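Local coordinates for catalase (Corynebacterium glutamicum atcc 13032, PDB 4B7H) that breaks down hydrogen peroxide to water and oxygen at a haem, binds NADPH, and is inhibited by nitric oxide, at the interface of chains A and B and the interface of chains A and C. Numbering follows the deposited sequence. Chains: chain A/B/C, Catalase.

Contacts 1 and 4 lie about 15 Å apart, centre to centre of their C-alpha atoms, and use successive stretches of one N-terminal segment: chain A residues 21-31 meet chain B in contact 1, and residues 35-45 meet chain C in contact 4. Contact 3 uses the following stretch of chain B, residues 47-50, against chain A, about 52 Å from contact 1 and 57 Å from contact 4. Contacts 3 and 4 both involve helix 343-359, in chains A and C respectively. Contact 2, 31 to 34 Å from the others, adds a charged junction between chains A and C. The N-terminal segment thus ties each subunit to more than one neighbour.

Contact 1: the interface of chains A and B. Residues chain A 21-22, 29-31; chain B 406-410.
A:Pro31 lies over one face of the B:Tyr408 ring, and this CH-pi contact is the tight part of the site. The touching atom is CA of A:Pro31, 3.7 Å from the ring centroid and displaced toward the rim, where it meets CE2 of the tyrosine at 3.5 Å. B:Tyr408 has its CG between the backbone N and the carbonyl carbon (chi1 63°), which folds the ring back toward the A:Pro29 to A:Pro31 strip; CB of A:Pro29 reaches its CD2 at 3.7 Å. Two backbone bonds clamp the same strip: B:Tyr408 N donates to A:Val30 O at 2.9 Å, and B:Leu409 N to A:Pro31 O, also at 2.9 Å. CD1 of B:Leu409 packs on CB of A:Pro31. The other end is looser. A:Asn21 pairs with B:Ala406 as a parallel beta bridge, closed by A:Thr22 N donating to B:Ala406 O at 2.9 Å, while the A:Asn21 amide, turned 69° from the tyrosine ring, adds a weak bond from ND2 to that oxygen at 3.5 Å. B:Asp410 barely touches chain A, but its OD2 accepts from B:Gly407 N within chain B and so braces the loop. The site fastens the N-terminal segment of one subunit onto a loop of its neighbour, likely steadying the tetramer.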
# COMPACT_ATOMS: atom_id res chain seq x y z
N ASN A 21 30.66 3.53 13.87
CA ASN A 21 29.51 4.41 14.03
C ASN A 21 28.41 4.05 13.06
O ASN A 21 28.66 3.40 12.04
CB ASN A 21 29.93 5.86 13.83
CG ASN A 21 31.07 6.27 14.74
OD1 ASN A 21 32.09 6.80 14.28
ND2 ASN A 21 30.92 6.03 16.03
N THR A 22 27.20 4.46 13.38
CA THR A 22 26.07 4.23 12.49
C THR A 22 26.11 5.18 11.29
O THR A 22 26.81 6.21 11.30
CB THR A 22 24.75 4.38 13.25
OG1 THR A 22 24.78 5.60 14.01
CG2 THR A 22 24.54 3.19 14.19
N PRO A 29 27.67 9.34 7.62
CA PRO A 29 27.76 9.12 9.07
C PRO A 29 26.66 9.80 9.88
O PRO A 29 26.27 10.93 9.58
CB PRO A 29 29.12 9.73 9.44
CG PRO A 29 29.92 9.69 8.16
CD PRO A 29 28.91 9.91 7.06
N VAL A 30 26.17 9.10 10.89
CA VAL A 30 25.18 9.64 11.82
C VAL A 30 25.88 10.42 12.92
O VAL A 30 26.76 9.88 13.57
CB VAL A 30 24.37 8.52 12.50
CG1 VAL A 30 23.56 9.06 13.68
CG2 VAL A 30 23.45 7.84 11.51
N PRO A 31 25.49 11.70 13.12
CA PRO A 31 26.13 12.44 14.23
C PRO A 31 25.72 11.89 15.61
O PRO A 31 26.58 11.61 16.44
CB PRO A 31 25.63 13.88 14.02
CG PRO A 31 25.27 13.95 12.54
CD PRO A 31 24.70 12.58 12.24
N ALA B 406 27.09 3.74 17.77
CA ALA B 406 26.11 4.82 17.73
C ALA B 406 26.64 5.95 16.86
O ALA B 406 27.46 5.70 15.97
CB ALA B 406 25.76 5.30 19.15
N GLY B 407 26.18 7.18 17.08
CA GLY B 407 26.64 8.29 16.25
C GLY B 407 28.08 8.67 16.54
O GLY B 407 28.62 8.35 17.61
N TYR B 408 28.72 9.37 15.60
CA TYR B 408 30.12 9.76 15.81
C TYR B 408 30.33 10.76 16.95
O TYR B 408 31.44 10.86 17.48
CB TYR B 408 30.79 10.21 14.51
CG TYR B 408 30.21 11.44 13.84
CD1 TYR B 408 30.48 12.72 14.33
CD2 TYR B 408 29.42 11.32 12.71
CE1 TYR B 408 29.95 13.84 13.71
CE2 TYR B 408 28.90 12.44 12.08
CZ TYR B 408 29.16 13.70 12.59
OH TYR B 408 28.63 14.80 11.95
N LEU B 409 29.29 11.48 17.35
CA LEU B 409 29.37 12.40 18.49
C LEU B 409 29.16 11.66 19.81
O LEU B 409 29.56 12.16 20.87
CB LEU B 409 28.33 13.51 18.36
CG LEU B 409 28.45 14.39 17.12
CD1 LEU B 409 27.25 15.33 17.02
CD2 LEU B 409 29.77 15.15 17.17
N ASP B 410 28.52 10.49 19.75
CA ASP B 410 28.16 9.74 20.95
C ASP B 410 29.35 8.91 21.42
O ASP B 410 30.31 8.75 20.67
CB ASP B 410 27.00 8.78 20.67
CG ASP B 410 25.77 9.47 20.10
OD1 ASP B 410 25.45 10.62 20.49
OD2 ASP B 410 25.10 8.83 19.25

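Contact 2: the interface of chains A and C. Residues chain A 115, 252-253, 256; chain C 113, 120, 164, 168-170.
C:Gly169 turns with a positive phi (65°), and its carbonyl oxygen meets A:Arg256 across the interface, while A:Asp253 stands in the loop just ahead of helix 254-264. That oxygen takes two donors: A:Arg256 NH1 at 2.8 Å and, within its own chain, C:Arg164 NH1 at 2.9 Å. A:Arg256 starts with CG anti to its backbone N and bends at chi3 (-62°), which brings its NH1 round to the carbonyl; its CD slides past CD2 of C:Leu170 at 3.8 Å, running in the opposite direction. C:Arg164 meets A:Asp253 tip to tip in a salt bridge, NH1 to OD2 at 2.8 Å. The aspartate oxygen lies in the guanidinium plane, but the nitrogen approaches from above the carboxylate plane, the two planes being 63° apart. At the NE and NH2 edge, C:Glu113 holds the guanidinium side-on, OE2 taking NE at 2.8 Å and OE1 taking NH2 at 2.8 Å, which fixes its rotation. Water 1 bridges C:Arg164 NH2 to the other aspartate oxygen, A:Asp253 OD1, at 2.8 Å from the latter, and more distantly to A:Gly115 O. Two carboxylates around one guanidinium would favour its positive charge. On chain A the site combines A:Asp253, just before helix 254-264, with A:Arg256 in that helix's first turn and A:Gly115 in a separate loop; on chain C it is built from loops, with C:Arg164 and C:Gly169 following helix 155-162.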
# COMPACT_ATOMS: atom_id res chain seq x y z
N GLY A 115 0.28 -11.23 18.90
CA GLY A 115 0.84 -11.20 20.23
C GLY A 115 0.25 -12.24 21.15
O GLY A 115 0.57 -12.29 22.34
N ALA A 252 3.50 -16.56 26.68
CA ALA A 252 2.69 -16.54 25.47
C ALA A 252 3.46 -17.09 24.27
O ALA A 252 2.86 -17.46 23.26
CB ALA A 252 2.22 -15.13 25.18
N ASP A 253 4.79 -17.13 24.38
CA ASP A 253 5.64 -17.61 23.30
C ASP A 253 6.29 -18.94 23.65
O ASP A 253 7.38 -19.25 23.18
CB ASP A 253 6.70 -16.55 23.00
CG ASP A 253 6.09 -15.20 22.64
OD1 ASP A 253 4.98 -15.17 22.06
OD2 ASP A 253 6.71 -14.16 22.93
N ARG A 256 7.27 -21.02 20.50
CA ARG A 256 8.31 -20.29 19.79
C ARG A 256 9.65 -20.46 20.51
O ARG A 256 10.67 -20.80 19.90
CB ARG A 256 7.93 -18.81 19.69
CG ARG A 256 8.95 -17.95 18.97
CD ARG A 256 8.50 -16.49 18.86
NE ARG A 256 7.27 -16.35 18.08
CZ ARG A 256 6.78 -15.19 17.63
NH1 ARG A 256 7.41 -14.06 17.90
NH2 ARG A 256 5.66 -15.18 16.91
N GLU C 113 1.74 -6.72 20.96
CA GLU C 113 1.05 -6.66 19.68
C GLU C 113 -0.45 -6.84 19.90
O GLU C 113 -0.91 -7.01 21.03
CB GLU C 113 1.60 -7.73 18.74
CG GLU C 113 3.09 -7.57 18.44
CD GLU C 113 3.99 -8.18 19.51
OE1 GLU C 113 3.47 -8.87 20.41
OE2 GLU C 113 5.22 -7.96 19.45
N TRP C 120 -0.36 -7.26 31.02
CA TRP C 120 1.10 -7.25 31.10
C TRP C 120 1.51 -5.97 31.82
O TRP C 120 0.86 -4.93 31.66
CB TRP C 120 1.72 -7.22 29.71
CG TRP C 120 1.87 -8.57 29.08
CD1 TRP C 120 1.54 -9.78 29.63
CD2 TRP C 120 2.42 -8.85 27.78
NE1 TRP C 120 1.84 -10.79 28.74
CE2 TRP C 120 2.37 -10.24 27.60
CE3 TRP C 120 2.93 -8.05 26.75
CZ2 TRP C 120 2.83 -10.86 26.43
CZ3 TRP C 120 3.38 -8.66 25.58
CH2 TRP C 120 3.32 -10.05 25.43
N ARG C 164 10.68 -7.22 20.41
CA ARG C 164 11.29 -8.55 20.25
C ARG C 164 12.67 -8.50 19.63
O ARG C 164 12.94 -7.69 18.74
CB ARG C 164 10.37 -9.47 19.43
CG ARG C 164 9.01 -9.63 20.07
CD ARG C 164 7.98 -10.29 19.15
NE ARG C 164 6.68 -10.27 19.81
CZ ARG C 164 6.30 -11.14 20.73
NH1 ARG C 164 7.10 -12.14 21.07
NH2 ARG C 164 5.11 -11.02 21.31
N ASN C 168 15.03 -14.03 16.95
CA ASN C 168 14.11 -15.11 17.31
C ASN C 168 12.69 -14.68 17.69
O ASN C 168 11.88 -15.51 18.10
CB ASN C 168 14.71 -15.96 18.44
CG ASN C 168 14.98 -15.15 19.71
OD1 ASN C 168 14.51 -14.02 19.86
ND2 ASN C 168 15.75 -15.74 20.62
N GLY C 169 12.38 -13.40 17.57
CA GLY C 169 11.04 -12.95 17.90
C GLY C 169 10.63 -13.08 19.37
O GLY C 169 9.44 -13.16 19.67
N LEU C 170 11.61 -13.09 20.28
CA LEU C 170 11.32 -13.14 21.72
C LEU C 170 11.57 -11.80 22.39
O LEU C 170 12.56 -11.13 22.09
CB LEU C 170 12.16 -14.22 22.41
CG LEU C 170 11.94 -15.66 21.95
CD1 LEU C 170 12.85 -16.61 22.73
CD2 LEU C 170 10.48 -16.06 22.12
O HOH W 1 3.70 -12.89 22.93

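Contact 3: the interface of chains A and B. Residues chain A 339, 346-347, 349-350, 428; chain B 47-48, 50.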
# COMPACT_ATOMS: atom_id res chain seq x y z
N LEU A 339 -3.14 -31.78 -7.77
CA LEU A 339 -4.22 -31.47 -6.85
C LEU A 339 -5.29 -32.59 -6.88
O LEU A 339 -4.98 -33.73 -7.24
CB LEU A 339 -4.84 -30.11 -7.20
CG LEU A 339 -3.80 -28.99 -7.41
CD1 LEU A 339 -4.44 -27.70 -7.91
CD2 LEU A 339 -3.02 -28.75 -6.12
N GLN A 346 -8.90 -26.47 -3.69
CA GLN A 346 -8.96 -25.65 -4.90
C GLN A 346 -9.10 -24.16 -4.57
O GLN A 346 -8.50 -23.32 -5.24
CB GLN A 346 -10.03 -26.17 -5.86
CG GLN A 346 -9.72 -27.60 -6.30
CD GLN A 346 -10.20 -27.95 -7.69
OE1 GLN A 346 -10.78 -27.12 -8.41
NE2 GLN A 346 -9.97 -29.20 -8.08
N ALA A 347 -9.86 -23.83 -3.54
CA ALA A 347 -9.93 -22.45 -3.07
C ALA A 347 -8.58 -21.97 -2.52
O ALA A 347 -8.16 -20.84 -2.80
CB ALA A 347 -11.03 -22.29 -2.03
N ILE A 349 -5.65 -22.88 -3.44
CA ILE A 349 -4.68 -22.66 -4.51
C ILE A 349 -4.75 -21.22 -5.03
O ILE A 349 -3.74 -20.65 -5.46
CB ILE A 349 -4.87 -23.71 -5.64
CG1 ILE A 349 -4.64 -25.13 -5.10
CG2 ILE A 349 -3.95 -23.43 -6.82
CD1 ILE A 349 -3.25 -25.38 -4.53
N PHE A 350 -5.93 -20.61 -4.93
CA PHE A 350 -6.06 -19.18 -5.22
C PHE A 350 -5.64 -18.28 -4.05
O PHE A 350 -4.91 -17.30 -4.24
CB PHE A 350 -7.50 -18.83 -5.62
CG PHE A 350 -7.78 -17.36 -5.56
CD1 PHE A 350 -7.23 -16.50 -6.51
CD2 PHE A 350 -8.52 -16.81 -4.53
CE1 PHE A 350 -7.44 -15.14 -6.45
CE2 PHE A 350 -8.74 -15.44 -4.46
CZ PHE A 350 -8.20 -14.60 -5.43
N ILE A 428 -1.99 -30.09 -13.42
CA ILE A 428 -2.95 -29.64 -12.43
C ILE A 428 -3.38 -30.87 -11.64
O ILE A 428 -3.06 -31.00 -10.46
CB ILE A 428 -4.12 -28.87 -13.09
CG1 ILE A 428 -3.56 -27.76 -13.99
CG2 ILE A 428 -5.02 -28.27 -12.02
CD1 ILE A 428 -4.63 -26.99 -14.74
N LEU B 47 -10.47 -22.51 -11.96
CA LEU B 47 -9.82 -21.63 -11.01
C LEU B 47 -8.32 -21.93 -10.92
O LEU B 47 -7.50 -21.01 -10.88
CB LEU B 47 -10.47 -21.81 -9.63
CG LEU B 47 -9.92 -20.97 -8.48
CD1 LEU B 47 -9.97 -19.48 -8.79
CD2 LEU B 47 -10.70 -21.29 -7.21
N ASN B 48 -7.97 -23.22 -10.93
CA ASN B 48 -6.61 -23.64 -10.63
C ASN B 48 -5.67 -23.75 -11.82
O ASN B 48 -4.83 -24.66 -11.89
CB ASN B 48 -6.61 -24.95 -9.83
CG ASN B 48 -7.29 -24.81 -8.49
OD1 ASN B 48 -7.45 -23.71 -7.93
ND2 ASN B 48 -7.70 -25.93 -7.96
N ILE B 50 -2.78 -22.22 -12.28
CA ILE B 50 -1.95 -21.47 -11.35
C ILE B 50 -1.14 -20.40 -12.09
O ILE B 50 -1.07 -19.25 -11.67
CB ILE B 50 -1.02 -22.39 -10.52
CG1 ILE B 50 -1.86 -23.39 -9.72
CG2 ILE B 50 -0.13 -21.57 -9.58
CD1 ILE B 50 -1.06 -24.53 -9.12
O HOH W 2 -9.98 -25.33 -10.48
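This is a mixed helix-to-segment interface, an asparagine set among apolar side chains, in which B:Leu47, B:Asn48 and B:Ile50 of the N-terminal region lie against helix 343-359 of chain A and help lock one subunit to another in the tetramer. B:Asn48 inserts its amide between A:Gln346 and A:Ile349, crossing both at about a right angle. As modelled, its OD1 sits 2.9 Å from the backbone O of A:Gln346, two acceptors face to face, while ND2 faces the carbons of the glutamine side chain. The amide orientation is therefore doubtful; turned end for end, it would offer an N-H to the helix carbonyl. CB of A:Ile349 packs on the B:Asn48 amide, with 3.9 Å to CG. A:Ile349 CG2, anti to its backbone N (the CG1 branch has chi1 -62°), meets CG1 of B:Ile50 at 3.6 Å. CD2 of B:Leu47 lies 3.6 Å from A:Gln346 O, and its CD1 touches CB of A:Phe350. Water 2 links B:Asn48 N to A:Gln346 OE1, at 2.9 and 2.8 Å respectively. A:Leu339 and A:Ile428 flank the asparagine. Helix 343-359 also carries A:Tyr352, the proximal haem ligand of this family, and B:Asn48 lies two residues before helix 50-59, which B:Ile50 begins.

Contact 4: the interface of chains A and C. Residues chain A 35-38, 41, 45; chain C 151, 343, 440-442.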
# COMPACT_ATOMS: atom_id res chain seq x y z
N ILE A 35 20.67 12.71 20.69
CA ILE A 35 20.22 14.09 20.84
C ILE A 35 19.81 14.64 19.48
O ILE A 35 20.56 14.48 18.51
CB ILE A 35 21.34 14.99 21.42
CG1 ILE A 35 21.82 14.42 22.77
CG2 ILE A 35 20.87 16.45 21.55
CD1 ILE A 35 22.92 15.24 23.43
N SER A 36 18.64 15.26 19.43
CA SER A 36 18.14 15.87 18.19
C SER A 36 18.50 17.36 18.12
O SER A 36 18.78 17.99 19.15
CB SER A 36 16.63 15.66 18.04
OG SER A 36 15.90 16.15 19.16
N ALA A 37 18.51 17.90 16.90
CA ALA A 37 19.00 19.26 16.67
C ALA A 37 17.92 20.31 16.88
O ALA A 37 16.79 20.18 16.41
CB ALA A 37 19.58 19.37 15.26
N THR A 38 18.28 21.38 17.61
CA THR A 38 17.34 22.44 17.93
C THR A 38 17.94 23.81 17.60
O THR A 38 19.16 23.94 17.47
CB THR A 38 16.94 22.38 19.43
OG1 THR A 38 18.12 22.43 20.25
CG2 THR A 38 16.15 21.10 19.75
N PRO A 41 19.58 25.66 22.51
CA PRO A 41 19.30 24.51 23.39
C PRO A 41 17.84 24.41 23.84
O PRO A 41 17.32 23.31 23.99
CB PRO A 41 20.22 24.76 24.59
CG PRO A 41 21.37 25.55 24.01
CD PRO A 41 20.71 26.47 23.01
N ASN A 45 12.71 22.24 17.87
CA ASN A 45 13.34 21.26 17.00
C ASN A 45 13.30 21.74 15.55
O ASN A 45 12.28 22.24 15.08
CB ASN A 45 12.63 19.91 17.13
CG ASN A 45 13.21 19.07 18.24
OD1 ASN A 45 14.03 18.19 18.00
ND2 ASN A 45 12.82 19.38 19.47
N ASP C 151 14.20 13.04 24.67
CA ASP C 151 14.54 13.39 23.29
C ASP C 151 13.97 12.33 22.36
O ASP C 151 14.20 11.13 22.55
CB ASP C 151 16.06 13.53 23.14
CG ASP C 151 16.45 14.35 21.93
OD1 ASP C 151 15.90 14.10 20.85
OD2 ASP C 151 17.32 15.25 22.06
N ARG C 343 11.28 18.32 23.71
CA ARG C 343 11.71 17.73 22.44
C ARG C 343 10.98 16.44 22.11
O ARG C 343 10.84 16.07 20.94
CB ARG C 343 13.21 17.48 22.44
CG ARG C 343 14.02 18.74 22.65
CD ARG C 343 15.49 18.40 22.68
NE ARG C 343 16.26 19.54 23.16
CZ ARG C 343 17.55 19.47 23.50
NH1 ARG C 343 18.19 18.32 23.40
NH2 ARG C 343 18.18 20.55 23.95
N VAL C 440 22.02 23.57 17.04
CA VAL C 440 22.92 22.82 17.91
C VAL C 440 22.32 21.47 18.29
O VAL C 440 21.12 21.24 18.13
CB VAL C 440 23.20 23.58 19.23
CG1 VAL C 440 24.08 24.81 18.98
CG2 VAL C 440 21.88 23.98 19.92
N ARG C 441 23.18 20.59 18.79
CA ARG C 441 22.73 19.43 19.57
C ARG C 441 23.25 19.68 20.98
O ARG C 441 24.46 19.66 21.22
CB ARG C 441 23.29 18.12 19.01
CG ARG C 441 22.82 17.84 17.59
CD ARG C 441 23.43 16.57 17.02
NE ARG C 441 22.97 16.35 15.65
CZ ARG C 441 23.57 16.81 14.56
NH1 ARG C 441 24.70 17.51 14.65
NH2 ARG C 441 23.07 16.58 13.36
N ALA C 442 22.33 19.96 21.91
CA ALA C 442 22.72 20.44 23.23
C ALA C 442 21.85 19.83 24.32
O ALA C 442 20.76 19.34 24.05
CB ALA C 442 22.60 21.97 23.29
O HOH W 3 20.63 14.88 15.81
O HOH W 4 13.02 15.01 19.59
O HOH W 5 19.61 20.07 20.95
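Here a short antiparallel beta bridge joins two subunits of the catalase tetramer, the N-terminal segment of chain A pairing with strand 439-441 of chain C and so tying the subunits together. A:Thr38 and C:Val440 exchange two backbone bonds, N to O at 2.9 Å each way. Beside them, C:Asp151 grips A:Ser36 with both carboxylate oxygens, each met on its syn side: OD2 takes the backbone N at 2.9 Å and OD1 the hydroxyl OG at 2.6 Å. The hydroxyl lies between the backbone N and the carbonyl carbon (chi1 56°), which turns it toward the same carboxylate as its own N-H. C:Arg343, extended from CG to NE, reaches past CG2 of A:Thr38 and donates from NH2 to A:Pro41 O at 2.9 Å, in the carbonyl plane and on a lone pair. NH1 and NH2 also grip C:Ala442 O end-on, NH1 at 2.8 Å, which fixes the rotation of the guanidinium. The A:Asn45 amide stands 75° to it, with ND2 3.5 Å from C:Arg343 CG. CG2 of A:Ile35 packs on CB of C:Arg441 at 3.9 Å. Water 3 bridges the A:Ile35 carbonyl to C:Arg441 NE, and water 5 connects A:Thr38 OG1 with C:Ala442 N, lying 2.9 Å from that nitrogen.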